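Local coordinates for interferon gamma (Paralichthys olivaceus, PDB 6F1E), which acts as a secreted homodimeric cytokine that binds interferon gamma receptor 1 and activates macrophages and neutrophils, at the interface of chains A and B. Coordinates in Å, arbitrary orientation; residue numbers count along the deposited sequence, not the author numbering. Chains: chain A/B, Interferon gamma.

Contact 1: the interface of chains A and B. Residues chain A 147, 150-151, 159, 163; chain B 103, 106-107.
B:Arg107 crosses the dimer interface and ends against A:Ser150 and A:Asn151. More of its surface is buried by the partner than that of any other residue in this patch.

The hydrogen bonds centre on a backbone oxygen. NH1 of the B:Arg107 guanidinium donates to the carbonyl O of A:Ser150 over 3.1 Å. The bond is fairly straight, 154° at the hydrogen. The donor stands above the carbonyl plane and not on a lone pair, while the oxygen lies close to the guanidinium plane. NH1 of A:Arg159 also donates to A:Ser150 O, at 3.1 Å, from the opposite face of the carbonyl. The two arginines therefore grip one oxygen from both sides. On the chain A side, the hydroxyl OG of A:Ser150 donates to A:Ser147 O at 3.1 Å, which ties the loop back to the helix before it.

The polar contact with A:Asn151 is less certain. NH1 of B:Arg107 stands over the face of the A:Asn151 amide, whose plane is turned 71° from the guanidinium. OD1 of A:Asn151 lies at the edge of the B:Arg107 guanidinium, 3.3 Å from NH1, but a hydrogen bond here is doubtful.

Packing is carried by the aliphatic part of B:Arg107. The bend at chi2 (-140°) puts its CD over one face of the A:Arg159 guanidinium, offset toward the rim and 3.9 Å from A:Arg159 CZ. The bend at chi3 then turns the B:Arg107 guanidinium toward A:Ser150. CB of B:Arg107 lies 4.0 Å from CB of A:Ser150. The A:Arg159 methylene CD packs 3.5 Å from the carbonyl O of B:Asn106. Nearby, the methyl CD2 of B:Leu103 touches OG of A:Ser147 at 3.3 Å. The like charges of the arginines are probably eased by the carbonyl they share.

The site lies at the C-terminal end of B helix 89-107. There it meets the end of A helix 139-149, the loop after it, and A helix 155-161 near the last modelled residue, A:Arg163.

Contact 2: the interface of chains A and B. Residues chain A 139-140, 143; chain B 7, 11, 99-100, 103.
A:Tyr143 inserts its ring between B:Met7 and B:Leu103, in the intertwined helical dimer typical of type II interferons. Here A helix 139-149 lies against B helix 6-17 and B helix 89-107. The ring is the tight part of the contact. The terminal methyl CE of B:Met7 sits over one face of the A:Tyr143 ring, 3.7 Å from its centroid, as a CH-pi contact. It is offset toward the rim, with B:Met7 CE 3.4 Å from A:Tyr143 CD1. B:Met7 bends at chi2 (81°), which turns its sulfur and methyl toward the ring. On the opposite face, CD2 of B:Leu103 lies 3.9 Å from CE1 of A:Tyr143, also near the rim. The tyrosine chi1 of -171° points the side chain toward chain B, and chi2 of 89° turns the ring faces to B:Met7 and B:Leu103. Contacts on both faces should limit rotation of the ring.

The far end of the tyrosine meets B:Lys99. The backbone O of B:Lys99 lies in plane at the ring edge, 3.8 Å from CE1 of A:Tyr143. The phenol OH of A:Tyr143 lies beside the methylene CD of B:Lys99, at 3.6 Å. This contact uses the aliphatic stem of the lysine and not its terminal amine NZ.

The other half of the patch packs more loosely. The tip CD1 of B:Ile11 reaches the branch point CG of A:Leu139 at 3.8 Å. The same methyl lies near CB of A:Gln140, whose further chain makes no near contact with the chain B residues described here. A:Leu139 CD1 and B:Val100 CG2 are 4.2 Å apart.

Contact 1: the interface of chains A and B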
loop_
_atom_site.group_PDB
_atom_site.type_symbol
_atom_site.label_atom_id
_atom_site.label_comp_id
_atom_site.label_asym_id
_atom_site.label_seq_id
_atom_site.Cartn_x
_atom_site.Cartn_y
_atom_site.Cartn_z
ATOM N N SER A 147 -2.030 14.361 -13.914
ATOM C CA SER A 147 -2.584 14.461 -15.270
ATOM C C SER A 147 -1.507 14.421 -16.344
ATOM O O SER A 147 -1.528 13.528 -17.189
ATOM C CB SER A 147 -3.389 15.728 -15.408
ATOM O OG SER A 147 -4.159 15.907 -14.243
ATOM N N SER A 150 -0.109 11.096 -16.722
ATOM C CA SER A 150 -0.983 10.022 -17.154
ATOM C C SER A 150 -1.357 10.102 -18.637
ATOM O O SER A 150 -2.385 9.548 -19.048
ATOM C CB SER A 150 -2.213 9.869 -16.235
ATOM O OG SER A 150 -3.024 11.027 -16.220
ATOM N N ASN A 151 -0.542 10.799 -19.436
ATOM C CA ASN A 151 -0.394 10.454 -20.859
ATOM C C ASN A 151 0.977 10.855 -21.387
ATOM O O ASN A 151 1.176 11.997 -21.806
ATOM C CB ASN A 151 -1.517 11.047 -21.728
ATOM C CG ASN A 151 -1.808 12.487 -21.410
ATOM O OD1 ASN A 151 -1.158 13.084 -20.556
ATOM N ND2 ASN A 151 -2.813 13.046 -22.075
ATOM N N ARG A 159 -2.742 1.833 -21.685
ATOM C CA ARG A 159 -4.162 1.908 -21.295
ATOM C C ARG A 159 -5.109 1.532 -22.465
ATOM O O ARG A 159 -6.182 0.956 -22.239
ATOM C CB ARG A 159 -4.470 3.316 -20.753
ATOM C CG ARG A 159 -5.713 3.451 -19.887
ATOM C CD ARG A 159 -5.790 4.816 -19.186
ATOM N NE ARG A 159 -5.667 5.984 -20.084
ATOM C CZ ARG A 159 -4.624 6.830 -20.165
ATOM N NH1 ARG A 159 -3.528 6.704 -19.405
ATOM N NH2 ARG A 159 -4.678 7.833 -21.038
ATOM N N ARG A 163 -8.384 -2.268 -23.560
ATOM C CA ARG A 163 -9.738 -2.092 -24.118
ATOM C C ARG A 163 -9.993 -3.012 -25.321
ATOM O O ARG A 163 -9.070 -3.615 -25.879
ATOM C CB ARG A 163 -9.971 -0.629 -24.526
ATOM C CG ARG A 163 -10.061 0.345 -23.355
ATOM C CD ARG A 163 -9.995 1.794 -23.816
ATOM N NE ARG A 163 -9.742 2.692 -22.683
ATOM C CZ ARG A 163 -8.993 3.802 -22.708
ATOM N NH1 ARG A 163 -8.382 4.200 -23.820
ATOM N NH2 ARG A 163 -8.841 4.527 -21.595
ATOM N N LEU B 103 -10.309 11.676 -12.741
ATOM C CA LEU B 103 -8.929 11.346 -13.141
ATOM C C LEU B 103 -8.514 9.943 -12.690
ATOM O O LEU B 103 -7.908 9.184 -13.461
ATOM C CB LEU B 103 -7.940 12.395 -12.590
ATOM C CG LEU B 103 -6.453 12.299 -12.971
ATOM C CD1 LEU B 103 -6.227 12.057 -14.466
ATOM C CD2 LEU B 103 -5.698 13.555 -12.518
ATOM N N ASN B 106 -10.608 7.255 -14.808
ATOM C CA ASN B 106 -10.321 7.191 -16.239
ATOM C C ASN B 106 -8.898 6.758 -16.541
ATOM O O ASN B 106 -8.664 6.067 -17.547
ATOM C CB ASN B 106 -10.531 8.546 -16.920
ATOM C CG ASN B 106 -11.973 9.042 -16.874
ATOM O OD1 ASN B 106 -12.940 8.292 -16.620
ATOM N ND2 ASN B 106 -12.118 10.344 -17.114
ATOM N N ARG B 107 -7.945 7.184 -15.706
ATOM C CA ARG B 107 -6.503 7.033 -16.021
ATOM C C ARG B 107 -5.633 6.277 -15.003
ATOM O O ARG B 107 -4.430 6.176 -15.203
ATOM C CB ARG B 107 -5.896 8.413 -16.289
ATOM C CG ARG B 107 -6.669 9.235 -17.324
ATOM C CD ARG B 107 -5.760 10.016 -18.279
ATOM N NE ARG B 107 -6.082 11.449 -18.276
ATOM C CZ ARG B 107 -5.290 12.419 -18.732
ATOM N NH1 ARG B 107 -4.113 12.153 -19.291
ATOM N NH2 ARG B 107 -5.690 13.681 -18.634
#

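Contact 2: the interface of chains A and B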
loop_
_atom_site.group_PDB
_atom_site.type_symbol
_atom_site.label_atom_id
_atom_site.label_comp_id
_atom_site.label_asym_id
_atom_site.label_seq_id
_atom_site.Cartn_x
_atom_site.Cartn_y
_atom_site.Cartn_z
ATOM N N LEU A 139 -2.664 20.487 -3.788
ATOM C CA LEU A 139 -3.620 19.825 -4.692
ATOM C C LEU A 139 -3.387 20.140 -6.190
ATOM O O LEU A 139 -3.371 19.234 -7.056
ATOM C CB LEU A 139 -5.057 20.124 -4.284
ATOM C CG LEU A 139 -6.165 19.533 -5.185
ATOM C CD1 LEU A 139 -5.898 18.110 -5.670
ATOM C CD2 LEU A 139 -7.499 19.557 -4.440
ATOM N N GLN A 140 -3.174 21.414 -6.490
ATOM C CA GLN A 140 -2.970 21.863 -7.879
ATOM C C GLN A 140 -1.726 21.205 -8.476
ATOM O O GLN A 140 -1.780 20.521 -9.500
ATOM C CB GLN A 140 -2.864 23.387 -7.910
ATOM C CG GLN A 140 -2.908 23.998 -9.292
ATOM C CD GLN A 140 -2.917 25.508 -9.202
ATOM O OE1 GLN A 140 -3.575 26.100 -8.322
ATOM N NE2 GLN A 140 -2.149 26.149 -10.080
ATOM N N TYR A 143 -2.518 17.408 -8.684
ATOM C CA TYR A 143 -3.413 17.144 -9.809
ATOM C C TYR A 143 -2.703 17.313 -11.172
ATOM O O TYR A 143 -2.774 16.430 -12.011
ATOM C CB TYR A 143 -4.601 18.062 -9.735
ATOM C CG TYR A 143 -5.728 17.761 -10.721
ATOM C CD1 TYR A 143 -6.755 16.870 -10.380
ATOM C CD2 TYR A 143 -5.800 18.407 -11.979
ATOM C CE1 TYR A 143 -7.801 16.610 -11.258
ATOM C CE2 TYR A 143 -6.849 18.154 -12.858
ATOM C CZ TYR A 143 -7.846 17.257 -12.491
ATOM O OH TYR A 143 -8.898 16.978 -13.330
ATOM N N MET B 7 -10.923 24.537 -11.484
ATOM C CA MET B 7 -10.099 23.775 -10.526
ATOM C C MET B 7 -9.273 24.696 -9.640
ATOM O O MET B 7 -9.446 24.743 -8.418
ATOM C CB MET B 7 -9.160 22.852 -11.302
ATOM C CG MET B 7 -8.382 21.859 -10.469
ATOM S SD MET B 7 -9.403 20.447 -10.068
ATOM C CE MET B 7 -8.234 19.617 -9.002
ATOM N N ILE B 11 -9.844 25.799 -5.717
ATOM C CA ILE B 11 -8.786 25.601 -4.698
ATOM C C ILE B 11 -8.387 26.889 -3.914
ATOM O O ILE B 11 -8.199 26.851 -2.662
ATOM C CB ILE B 11 -7.540 24.976 -5.314
ATOM C CG1 ILE B 11 -7.798 23.539 -5.733
ATOM C CG2 ILE B 11 -6.411 24.919 -4.305
ATOM C CD1 ILE B 11 -6.743 23.008 -6.682
ATOM N N LYS B 99 -13.489 15.972 -9.636
ATOM C CA LYS B 99 -12.380 16.078 -10.569
ATOM C C LYS B 99 -11.269 15.033 -10.292
ATOM O O LYS B 99 -10.793 14.343 -11.228
ATOM C CB LYS B 99 -11.879 17.538 -10.608
ATOM C CG LYS B 99 -12.682 18.432 -11.566
ATOM C CD LYS B 99 -12.181 18.309 -13.022
ATOM C CE LYS B 99 -13.285 18.147 -14.079
ATOM N NZ LYS B 99 -13.983 19.417 -14.440
ATOM N N VAL B 100 -10.919 14.890 -9.010
ATOM C CA VAL B 100 -9.963 13.858 -8.522
ATOM C C VAL B 100 -10.462 12.448 -8.828
ATOM O O VAL B 100 -9.726 11.648 -9.399
ATOM C CB VAL B 100 -9.673 14.037 -7.003
ATOM C CG1 VAL B 100 -9.098 12.796 -6.373
ATOM C CG2 VAL B 100 -8.696 15.185 -6.789
ATOM N N LEU B 103 -10.309 11.676 -12.741
ATOM C CA LEU B 103 -8.929 11.346 -13.141
ATOM C C LEU B 103 -8.514 9.943 -12.690
ATOM O O LEU B 103 -7.908 9.184 -13.461
ATOM C CB LEU B 103 -7.940 12.395 -12.590
ATOM C CG LEU B 103 -6.453 12.299 -12.971
ATOM C CD1 LEU B 103 -6.227 12.057 -14.466
ATOM C CD2 LEU B 103 -5.698 13.555 -12.518
#

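The C-alpha centres of contact 1 and contact 2 are about 15 Å apart. B:Leu103 is the residue they share, and it lies between them. Both contacts also use A helix 139-149 and B helix 89-107. Contact 2 holds the earlier part of the A helix by apolar packing, with B helix 6-17 as a further wall. Contact 1 adds polar links where the chain leaves that helix. Together they probably help hold the C-terminal part of one chain along the partner. The two-fold repeats the arrangement with chains exchanged, consistent with the known homodimer.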